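Local coordinates for calcium-binding EF hand family protein (Arabidopsis thaliana, PDB 6YIG) that binds calcium through its N-terminal EH domain and probably acts as an adaptor between macromolecules in plant endocytosis, at residues A[10-13]-A[14-18]; A[31-34]-A[35-39]; A[65-68]-A[69-73]; A[72-75]-A[76-80]. All blocks are in the same frame, centred on the assembly; numbering follows the deposited sequence. Where two conformers were deposited one is given.

Interaction 1: residues A[10-13]-A[14-18]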
loop_
_atom_site.group_PDB
_atom_site.type_symbol
_atom_site.label_atom_id
_atom_site.label_comp_id
_atom_site.label_asym_id
_atom_site.label_seq_id
_atom_site.Cartn_x
_atom_site.Cartn_y
_atom_site.Cartn_z
ATOM N N MET A 10 -9.746 -3.296 15.449
ATOM C CA MET A 10 -9.978 -3.783 14.095
ATOM C C MET A 10 -8.716 -3.666 13.243
ATOM O O MET A 10 -7.974 -2.686 13.333
ATOM C CB MET A 10 -11.118 -2.994 13.439
ATOM C CG MET A 10 -11.443 -3.462 12.021
ATOM S SD MET A 10 -12.453 -2.319 11.051
ATOM C CE MET A 10 -11.256 -1.085 10.560
ATOM N N ASP A 11 -8.504 -4.675 12.396
ATOM C CA ASP A 11 -7.355 -4.735 11.494
ATOM C C ASP A 11 -7.628 -3.827 10.303
ATOM O O ASP A 11 -8.369 -4.171 9.375
ATOM C CB ASP A 11 -7.112 -6.182 11.080
ATOM C CG ASP A 11 -5.853 -6.359 10.265
ATOM O OD1 ASP A 11 -5.389 -5.391 9.642
ATOM O OD2 ASP A 11 -5.332 -7.498 10.254
ATOM N N GLN A 12 -6.992 -2.654 10.314
ATOM C CA GLN A 12 -7.241 -1.656 9.285
ATOM C C GLN A 12 -6.578 -2.027 7.969
ATOM O O GLN A 12 -7.092 -1.666 6.909
ATOM C CB GLN A 12 -6.747 -0.291 9.758
ATOM C CG GLN A 12 -7.055 0.844 8.810
ATOM C CD GLN A 12 -8.537 0.987 8.506
ATOM O OE1 GLN A 12 -8.988 0.732 7.385
ATOM N NE2 GLN A 12 -9.307 1.377 9.512
ATOM N N PHE A 13 -5.436 -2.722 8.007
ATOM C CA PHE A 13 -4.839 -3.200 6.764
ATOM C C PHE A 13 -5.804 -4.140 6.058
ATOM O O PHE A 13 -6.069 -4.004 4.858
ATOM C CB PHE A 13 -3.500 -3.904 7.026
ATOM C CG PHE A 13 -2.383 -2.975 7.405
ATOM C CD1 PHE A 13 -1.599 -2.371 6.441
ATOM C CD2 PHE A 13 -2.099 -2.713 8.732
ATOM C CE1 PHE A 13 -0.573 -1.547 6.786
ATOM C CE2 PHE A 13 -1.058 -1.878 9.077
ATOM C CZ PHE A 13 -0.306 -1.275 8.101
ATOM N N GLU A 14 -6.350 -5.104 6.800
ATOM C CA GLU A 14 -7.301 -6.026 6.194
ATOM C C GLU A 14 -8.545 -5.300 5.693
ATOM O O GLU A 14 -9.081 -5.627 4.624
ATOM C CB GLU A 14 -7.681 -7.114 7.198
ATOM C CG GLU A 14 -8.697 -8.098 6.619
ATOM C CD GLU A 14 -8.968 -9.279 7.524
ATOM O OE1 GLU A 14 -8.833 -9.139 8.760
ATOM O OE2 GLU A 14 -9.332 -10.349 6.988
ATOM N N ALA A 15 -9.043 -4.323 6.461
ATOM C CA ALA A 15 -10.228 -3.595 6.035
ATOM C C ALA A 15 -9.971 -2.868 4.725
ATOM O O ALA A 15 -10.825 -2.855 3.837
ATOM C CB ALA A 15 -10.650 -2.611 7.122
ATOM N N TYR A 16 -8.790 -2.265 4.585
ATOM C CA TYR A 16 -8.453 -1.594 3.337
ATOM C C TYR A 16 -8.332 -2.593 2.189
ATOM O O TYR A 16 -8.741 -2.306 1.070
ATOM C CB TYR A 16 -7.148 -0.813 3.490
ATOM C CG TYR A 16 -7.236 0.536 4.157
ATOM C CD1 TYR A 16 -8.347 1.356 4.011
ATOM C CD2 TYR A 16 -6.183 1.019 4.901
ATOM C CE1 TYR A 16 -8.405 2.624 4.596
ATOM C CE2 TYR A 16 -6.230 2.271 5.511
ATOM C CZ TYR A 16 -7.345 3.077 5.349
ATOM O OH TYR A 16 -7.447 4.331 5.921
ATOM N N PHE A 17 -7.718 -3.755 2.437
ATOM C CA PHE A 17 -7.599 -4.788 1.408
ATOM C C PHE A 17 -8.975 -5.209 0.906
ATOM O O PHE A 17 -9.201 -5.322 -0.304
ATOM C CB PHE A 17 -6.804 -5.965 2.013
ATOM C CG PHE A 17 -6.474 -7.098 1.066
ATOM C CD1 PHE A 17 -5.748 -6.890 -0.084
ATOM C CD2 PHE A 17 -6.795 -8.397 1.416
ATOM C CE1 PHE A 17 -5.420 -7.923 -0.920
ATOM C CE2 PHE A 17 -6.465 -9.450 0.586
ATOM C CZ PHE A 17 -5.778 -9.203 -0.607
ATOM N N LYS A 18 -9.912 -5.436 1.831
ATOM C CA LYS A 18 -11.266 -5.827 1.445
ATOM C C LYS A 18 -11.969 -4.712 0.681
ATOM O O LYS A 18 -12.683 -4.983 -0.290
ATOM C CB LYS A 18 -12.064 -6.219 2.693
ATOM C CG LYS A 18 -11.677 -7.562 3.307
ATOM C CD LYS A 18 -12.407 -7.788 4.638
#
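The Tyr16 ring carries the side-chain amide of Gln12 on one face. Gln12 OE1 sits 3.3 Å above the plane of the Tyr16 ring, over its centre. Gln12 CG lies off-centre over the same ring and makes a CH-pi contact, 4.2 Å from the centroid. The amide and ring planes are 49° apart, so this is no flat stack. Gln12 reaches the ring because its chain leaves the backbone N in the anti direction and then bends at chi2 (57°). The Tyr16 ring also meets Phe36, and its OH bonds to Pro103 O. A leucine in place of Tyr16 would probably leave the Gln12 amide without its aromatic platform and Pro103 O without that hydroxyl partner.

Asp11 is the N-cap. Its OD1 accepts from Glu14 N at 3.0 Å, a nearly straight bond (173°) that comes from above the carboxylate plane. Asp11 CG also packs on Glu14 CB at 3.6 Å. The two side chains cross at about a right angle, with Asp11 OD2 4.1 Å from Glu14 OE1. These like charges probably disfavour each other mildly. On another side, Met10 CE touches Ala15 CB at 3.8 Å. The arrangement is a capped helix start, here that of helix 12-20, the entering helix of the calcium-binding EF-hand in this EH domain.

Interaction 2: residues A[31-34]-A[35-39]. With CA (calcium ion), chain B.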
loop_
_atom_site.group_PDB
_atom_site.type_symbol
_atom_site.label_atom_id
_atom_site.label_comp_id
_atom_site.label_asym_id
_atom_site.label_seq_id
_atom_site.Cartn_x
_atom_site.Cartn_y
_atom_site.Cartn_z
ATOM N N ALA A 31 -5.974 -1.633 -11.822
ATOM C CA ALA A 31 -7.114 -0.723 -11.829
ATOM C C ALA A 31 -7.674 -0.529 -10.436
ATOM O O ALA A 31 -8.111 0.571 -10.067
ATOM C CB ALA A 31 -8.205 -1.255 -12.761
ATOM N N GLU A 32 -7.738 -1.610 -9.667
ATOM C CA GLU A 32 -8.213 -1.514 -8.294
ATOM C C GLU A 32 -7.301 -0.616 -7.472
ATOM O O GLU A 32 -7.778 0.150 -6.634
ATOM C CB GLU A 32 -8.305 -2.914 -7.690
ATOM C CG GLU A 32 -9.511 -3.714 -8.189
ATOM C CD GLU A 32 -9.511 -5.169 -7.784
ATOM O OE1 GLU A 32 -8.466 -5.676 -7.322
ATOM O OE2 GLU A 32 -10.578 -5.810 -7.940
ATOM N N ALA A 33 -5.989 -0.704 -7.687
ATOM C CA ALA A 33 -5.051 0.152 -6.961
ATOM C C ALA A 33 -5.182 1.603 -7.388
ATOM O O ALA A 33 -5.145 2.509 -6.545
ATOM C CB ALA A 33 -3.621 -0.322 -7.172
ATOM N N VAL A 34 -5.344 1.858 -8.688
ATOM C CA VAL A 34 -5.522 3.230 -9.132
ATOM C C VAL A 34 -6.730 3.834 -8.430
ATOM O O VAL A 34 -6.657 4.935 -7.884
ATOM C CB VAL A 34 -5.660 3.311 -10.662
ATOM C CG1 VAL A 34 -6.198 4.698 -11.065
ATOM C CG2 VAL A 34 -4.343 2.997 -11.352
ATOM N N GLY A 35 -7.839 3.088 -8.376
ATOM C CA GLY A 35 -9.055 3.656 -7.823
ATOM C C GLY A 35 -8.954 3.860 -6.328
ATOM O O GLY A 35 -9.397 4.883 -5.800
ATOM N N PHE A 36 -8.365 2.887 -5.627
ATOM C CA PHE A 36 -8.259 2.954 -4.177
ATOM C C PHE A 36 -7.365 4.110 -3.751
ATOM O O PHE A 36 -7.724 4.901 -2.872
ATOM C CB PHE A 36 -7.730 1.629 -3.639
ATOM C CG PHE A 36 -7.577 1.603 -2.143
ATOM C CD1 PHE A 36 -8.667 1.447 -1.328
ATOM C CD2 PHE A 36 -6.341 1.761 -1.571
ATOM C CE1 PHE A 36 -8.514 1.428 0.061
ATOM C CE2 PHE A 36 -6.195 1.768 -0.208
ATOM C CZ PHE A 36 -7.275 1.580 0.598
ATOM N N PHE A 37 -6.217 4.256 -4.389
ATOM C CA PHE A 37 -5.261 5.273 -3.952
ATOM C C PHE A 37 -5.587 6.657 -4.448
ATOM O O PHE A 37 -4.888 7.608 -4.072
ATOM C CB PHE A 37 -3.851 4.833 -4.351
ATOM C CG PHE A 37 -3.339 3.677 -3.500
ATOM C CD1 PHE A 37 -3.346 3.772 -2.123
ATOM C CD2 PHE A 37 -2.878 2.519 -4.077
ATOM C CE1 PHE A 37 -2.911 2.707 -1.321
ATOM C CE2 PHE A 37 -2.417 1.462 -3.290
ATOM C CZ PHE A 37 -2.444 1.559 -1.920
ATOM N N GLN A 38 -6.649 6.825 -5.233
ATOM C CA GLN A 38 -7.146 8.174 -5.476
ATOM C C GLN A 38 -7.577 8.835 -4.177
ATOM O O GLN A 38 -7.660 10.063 -4.121
ATOM C CB GLN A 38 -8.275 8.129 -6.490
ATOM C CG GLN A 38 -7.760 7.967 -7.909
ATOM C CD GLN A 38 -8.807 8.270 -8.945
ATOM O OE1 GLN A 38 -9.662 7.434 -9.244
ATOM N NE2 GLN A 38 -8.752 9.484 -9.507
ATOM N N GLY A 39 -7.801 8.064 -3.123
ATOM C CA GLY A 39 -8.089 8.629 -1.821
ATOM C C GLY A 39 -6.892 8.899 -0.934
ATOM O O GLY A 39 -7.061 9.277 0.235
HETATM CA CA CA B . -9.310 -7.954 -7.184
HETATM O O HOH W 1 -8.297 -8.359 -9.286
#
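Ala31 O accepts the backbone N-H of Gly35, one turn further along helix 30-37. Next comes Glu32, whose side chain leaves the helix for the calcium ion. Its carboxylate binds the metal with both oxygens, OE1 at 2.4 Å and OE2 at 2.6 Å. The extended chain beyond CG (chi2 171°) carries the carboxylate to the ion. Water 1 is another ligand. Asp21, Asp23, Asp25 and the backbone O of Arg27 complete the site, and Ser29 N donates to Glu32 OE1, which helps to fix the carboxylate. This is the bidentate glutamate that closes an EF-hand loop, set on the first turn of the exiting helix. At its other end Glu32 belongs to the helix: its O accepts from Phe36 N, and Phe36 CB rests 3.3 Å from Glu32 O.

Ala33 O takes a fairly straight bond (167°) from Phe37 N. The Phe37 ring leans back over this turn, with CD2 3.4 Å from Ala33 O and 4.3 Å from Ala33 CB. Phe37 also meets its neighbour Phe36: CD2 of Phe36 lies 3.5 Å above the plane of the Phe37 ring, toward its rim. Both phenylalanines pack against Leu71 of helix 64-78, while Ala33 faces Trp51 of helix 44-54. Last in the segment is Val34. Its O receives only a weak bond from Gln38 N, bent to 129°, and Gln38 CG packs against the same oxygen at 3.2 Å.

Interaction 3: residues A[65-68]-A[69-73]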
loop_
_atom_site.group_PDB
_atom_site.type_symbol
_atom_site.label_atom_id
_atom_site.label_comp_id
_atom_site.label_asym_id
_atom_site.label_seq_id
_atom_site.Cartn_x
_atom_site.Cartn_y
_atom_site.Cartn_z
ATOM N N GLN A 65 0.165 -9.471 1.190
ATOM C CA GLN A 65 1.432 -8.942 1.679
ATOM C C GLN A 65 1.851 -7.738 0.851
ATOM O O GLN A 65 2.283 -6.712 1.393
ATOM C CB GLN A 65 2.498 -10.037 1.629
ATOM C CG GLN A 65 3.863 -9.577 2.036
ATOM C CD GLN A 65 4.947 -10.548 1.602
ATOM O OE1 GLN A 65 5.382 -10.541 0.444
ATOM N NE2 GLN A 65 5.384 -11.393 2.528
ATOM N N ASN A 66 1.769 -7.867 -0.480
ATOM C CA ASN A 66 2.210 -6.780 -1.357
ATOM C C ASN A 66 1.369 -5.524 -1.124
ATOM O O ASN A 66 1.869 -4.385 -1.179
ATOM C CB ASN A 66 2.053 -7.140 -2.845
ATOM C CG ASN A 66 2.805 -8.376 -3.307
ATOM O OD1 ASN A 66 2.342 -9.034 -4.255
ATOM N ND2 ASN A 66 3.972 -8.656 -2.737
ATOM N N PHE A 67 0.056 -5.711 -0.989
ATOM C CA PHE A 67 -0.834 -4.581 -0.793
ATOM C C PHE A 67 -0.614 -3.948 0.567
ATOM O O PHE A 67 -0.596 -2.716 0.684
ATOM C CB PHE A 67 -2.295 -4.990 -0.961
ATOM C CG PHE A 67 -3.252 -3.836 -0.870
ATOM C CD1 PHE A 67 -3.293 -2.878 -1.856
ATOM C CD2 PHE A 67 -4.085 -3.695 0.215
ATOM C CE1 PHE A 67 -4.176 -1.794 -1.755
ATOM C CE2 PHE A 67 -4.961 -2.621 0.319
ATOM C CZ PHE A 67 -5.013 -1.689 -0.674
ATOM N N TYR A 68 -0.432 -4.763 1.606
ATOM C CA TYR A 68 -0.127 -4.175 2.903
ATOM C C TYR A 68 1.169 -3.380 2.828
ATOM O O TYR A 68 1.284 -2.303 3.428
ATOM C CB TYR A 68 -0.034 -5.234 3.990
ATOM C CG TYR A 68 -1.307 -5.913 4.457
ATOM C CD1 TYR A 68 -2.506 -5.822 3.766
ATOM C CD2 TYR A 68 -1.266 -6.705 5.583
ATOM C CE1 TYR A 68 -3.622 -6.509 4.195
ATOM C CE2 TYR A 68 -2.369 -7.384 6.025
ATOM C CZ TYR A 68 -3.557 -7.265 5.328
ATOM O OH TYR A 68 -4.655 -7.968 5.814
ATOM N N ASN A 69 2.162 -3.885 2.093
ATOM C CA ASN A 69 3.389 -3.120 1.925
ATOM C C ASN A 69 3.143 -1.826 1.156
ATOM O O ASN A 69 3.721 -0.782 1.485
ATOM C CB ASN A 69 4.465 -3.945 1.229
ATOM C CG ASN A 69 5.106 -4.970 2.150
ATOM O OD1 ASN A 69 5.131 -4.808 3.365
ATOM N ND2 ASN A 69 5.631 -6.021 1.571
ATOM N N SER A 70 2.269 -1.851 0.147
ATOM C CA SER A 70 1.964 -0.591 -0.538
ATOM C C SER A 70 1.273 0.385 0.406
ATOM O O SER A 70 1.476 1.595 0.296
ATOM C CB SER A 70 1.113 -0.822 -1.787
ATOM O OG SER A 70 -0.267 -1.041 -1.505
ATOM N N LEU A 71 0.451 -0.116 1.322
ATOM C CA LEU A 71 -0.183 0.742 2.327
ATOM C C LEU A 71 0.860 1.359 3.254
ATOM O O LEU A 71 0.773 2.546 3.613
ATOM C CB LEU A 71 -1.199 -0.075 3.134
ATOM C CG LEU A 71 -2.488 -0.460 2.389
ATOM C CD1 LEU A 71 -3.265 -1.480 3.251
ATOM C CD2 LEU A 71 -3.338 0.730 2.007
ATOM N N ARG A 72 1.863 0.564 3.660
ATOM C CA ARG A 72 2.925 1.078 4.513
ATOM C C ARG A 72 3.712 2.166 3.806
ATOM O O ARG A 72 4.047 3.188 4.407
ATOM C CB ARG A 72 3.862 -0.051 4.951
ATOM C CG ARG A 72 3.216 -1.062 5.854
ATOM C CD ARG A 72 4.162 -2.203 6.247
ATOM N NE ARG A 72 3.456 -3.106 7.161
ATOM C CZ ARG A 72 2.906 -4.267 6.807
ATOM N NH1 ARG A 72 3.022 -4.745 5.582
ATOM N NH2 ARG A 72 2.235 -4.961 7.702
ATOM N N LEU A 73 4.042 1.953 2.539
ATOM C CA LEU A 73 4.759 2.982 1.796
ATOM C C LEU A 73 3.909 4.231 1.651
ATOM O O LEU A 73 4.447 5.350 1.677
ATOM C CB LEU A 73 5.173 2.431 0.449
ATOM C CG LEU A 73 6.252 1.361 0.497
ATOM C CD1 LEU A 73 6.442 0.725 -0.875
ATOM C CD2 LEU A 73 7.567 1.910 1.034
HETATM O O HOH W 2 5.467 -6.982 -1.086
#
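Phe67 has CG anti to the backbone N (chi1 -176°), which brings one ring face under Leu71, the two side chains crossing at a slant. There Leu71 CG stands over the face, 4.2 Å from the ring centroid, in a CH-pi contact. Leu71 CD1 touches Phe67 CE2 at 3.6 Å. In the conformer given, one of two deposited, Ser70 OG takes the position between its backbone N and carbonyl carbon (chi1 79°), which points it back at Phe67 O. It donates to that oxygen at 2.8 Å, in the carbonyl plane and on a lone pair. Phe67 O accepts from Leu71 N in any case, so two donors hold it in this conformer. An alanine replacing Phe67 would probably open a gap beneath Leu71 and leave Phe36 without its edge-to-face partner.

Farther round the helix, Arg72 NH1 comes within 3.5 Å of Tyr68 CB and makes a weak bond to Asn69 OD1. Water 2 bridges Asn66 ND2 and Asn69 ND2, at 2.8 Å from each. Helix 64-78 runs through the middle of the EH domain here. Phe67, Tyr68 and Leu71 pack on helix 12-20, Phe67 and Leu71 also meet Phe36 of helix 30-37, and Ser70 touches helix 44-54.

Interaction 4: residues A[72-75]-A[76-80]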
loop_
_atom_site.group_PDB
_atom_site.type_symbol
_atom_site.label_atom_id
_atom_site.label_comp_id
_atom_site.label_asym_id
_atom_site.label_seq_id
_atom_site.Cartn_x
_atom_site.Cartn_y
_atom_site.Cartn_z
ATOM N N ARG A 72 1.863 0.564 3.660
ATOM C CA ARG A 72 2.925 1.078 4.513
ATOM C C ARG A 72 3.712 2.166 3.806
ATOM O O ARG A 72 4.047 3.188 4.407
ATOM C CB ARG A 72 3.862 -0.051 4.951
ATOM C CG ARG A 72 3.216 -1.062 5.854
ATOM C CD ARG A 72 4.162 -2.203 6.247
ATOM N NE ARG A 72 3.456 -3.106 7.161
ATOM C CZ ARG A 72 2.906 -4.267 6.807
ATOM N NH1 ARG A 72 3.022 -4.745 5.582
ATOM N NH2 ARG A 72 2.235 -4.961 7.702
ATOM N N LEU A 73 4.042 1.953 2.539
ATOM C CA LEU A 73 4.759 2.982 1.796
ATOM C C LEU A 73 3.909 4.231 1.651
ATOM O O LEU A 73 4.447 5.350 1.677
ATOM C CB LEU A 73 5.173 2.431 0.449
ATOM C CG LEU A 73 6.252 1.361 0.497
ATOM C CD1 LEU A 73 6.442 0.725 -0.875
ATOM C CD2 LEU A 73 7.567 1.910 1.034
ATOM N N VAL A 74 2.594 4.073 1.456
ATOM C CA VAL A 74 1.700 5.229 1.414
ATOM C C VAL A 74 1.745 6.003 2.729
ATOM O O VAL A 74 1.817 7.237 2.732
ATOM C CB VAL A 74 0.268 4.817 1.033
ATOM C CG1 VAL A 74 -0.717 5.937 1.324
ATOM C CG2 VAL A 74 0.220 4.397 -0.421
ATOM N N THR A 75 1.717 5.317 3.864
ATOM C CA THR A 75 1.850 6.030 5.131
ATOM C C THR A 75 3.147 6.822 5.200
ATOM O O THR A 75 3.158 7.986 5.627
ATOM C CB THR A 75 1.771 5.041 6.292
ATOM O OG1 THR A 75 0.483 4.441 6.238
ATOM C CG2 THR A 75 1.984 5.740 7.643
ATOM N N VAL A 76 4.270 6.202 4.832
ATOM C CA VAL A 76 5.536 6.932 4.865
ATOM C C VAL A 76 5.459 8.166 3.974
ATOM O O VAL A 76 5.881 9.260 4.367
ATOM C CB VAL A 76 6.694 5.997 4.471
ATOM C CG1 VAL A 76 7.987 6.775 4.361
ATOM C CG2 VAL A 76 6.807 4.862 5.483
ATOM N N ALA A 77 4.893 8.022 2.770
ATOM C CA ALA A 77 4.765 9.180 1.881
ATOM C C ALA A 77 3.825 10.234 2.456
ATOM O O ALA A 77 4.048 11.441 2.257
ATOM C CB ALA A 77 4.298 8.733 0.501
ATOM N N GLN A 78 2.761 9.822 3.146
ATOM C CA GLN A 78 1.864 10.783 3.787
ATOM C C GLN A 78 2.541 11.517 4.942
ATOM O O GLN A 78 2.124 12.634 5.287
ATOM C CB GLN A 78 0.595 10.079 4.268
ATOM C CG GLN A 78 -0.312 9.616 3.138
ATOM C CD GLN A 78 -1.606 8.979 3.629
ATOM O OE1 GLN A 78 -1.643 8.403 4.713
ATOM N NE2 GLN A 78 -2.656 9.059 2.821
ATOM N N SER A 79 3.568 10.919 5.546
ATOM C CA SER A 79 4.345 11.591 6.581
ATOM C C SER A 79 5.347 12.566 5.981
ATOM O O SER A 79 6.097 13.220 6.721
ATOM C CB SER A 79 5.048 10.554 7.461
ATOM O OG SER A 79 6.308 10.190 6.937
ATOM N N LYS A 80 5.335 12.713 4.658
ATOM C CA LYS A 80 6.205 13.632 3.945
ATOM C C LYS A 80 7.676 13.233 4.067
ATOM O O LYS A 80 8.573 14.082 4.007
ATOM C CB LYS A 80 5.981 15.079 4.417
ATOM C CG LYS A 80 4.520 15.539 4.290
#
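A Schellman motif ends helix 64-78, and the last turns before it form this contact. Lys80 is the first residue to leave helical angles. Its phi is positive (65°), and the chain bonds back twice into the final turn. Of the two bonds of the motif, Lys80 N donates to Ala77 O at 3.0 Å. Just before it, the last regular helical bond, Ser79 N to Thr75 O, is already bent to 139°. Ser79 OG folds back as well and donates to Val76 O at 2.8 Å, so a side chain adds to the hydrogen bonding of the end turn.

One turn earlier, Val74 and Gln78 meet. Val74 O accepts from Gln78 N at 2.8 Å, nearly along the C=O axis. Gln78 CG presses against Val74 O at 3.2 Å. Beyond it, the amide carbon Gln78 CD lies 3.9 Å from Val74 CG1, where the two side chains cross at a slant. The extended chain of Gln78 (chi2 -177°) carries its amide onward, and NE2 donates to Lys104 O and Ser40 O. Across the turn before, Val76 CG2 rests 3.4 Å from Arg72 O, which also accepts from Val76 N.

The hydroxyl of Thr75 bonds to Pro101 O and Leu71 O. Val74, Thr75 and Gln78 pack against Pro103 of the C-terminal segment. Leu73, Val74 and Ala77 face helix 44-54, while Leu73 and Val76 meet helix 85-93.

How the interactions relate
Each contact is local to one helix, and none closes a long loop. Interaction 1 starts helix 12-20. The calcium loop follows, and interaction 2 lies on helix 30-37 just after it, so the two flank the metal site and meet through Tyr16 and Phe36. Much later comes helix 64-78, which holds interaction 3 and then interaction 4. These overlap at Arg72 and Leu73 and run on from one another; no contact nests within or crosses another. Interaction 3 touches both earlier ones, joining the two EF-hand helices to helix 64-78. Interaction 4 reaches Phe13 of interaction 1 through Arg72 and Phe37 of interaction 2 through Val74.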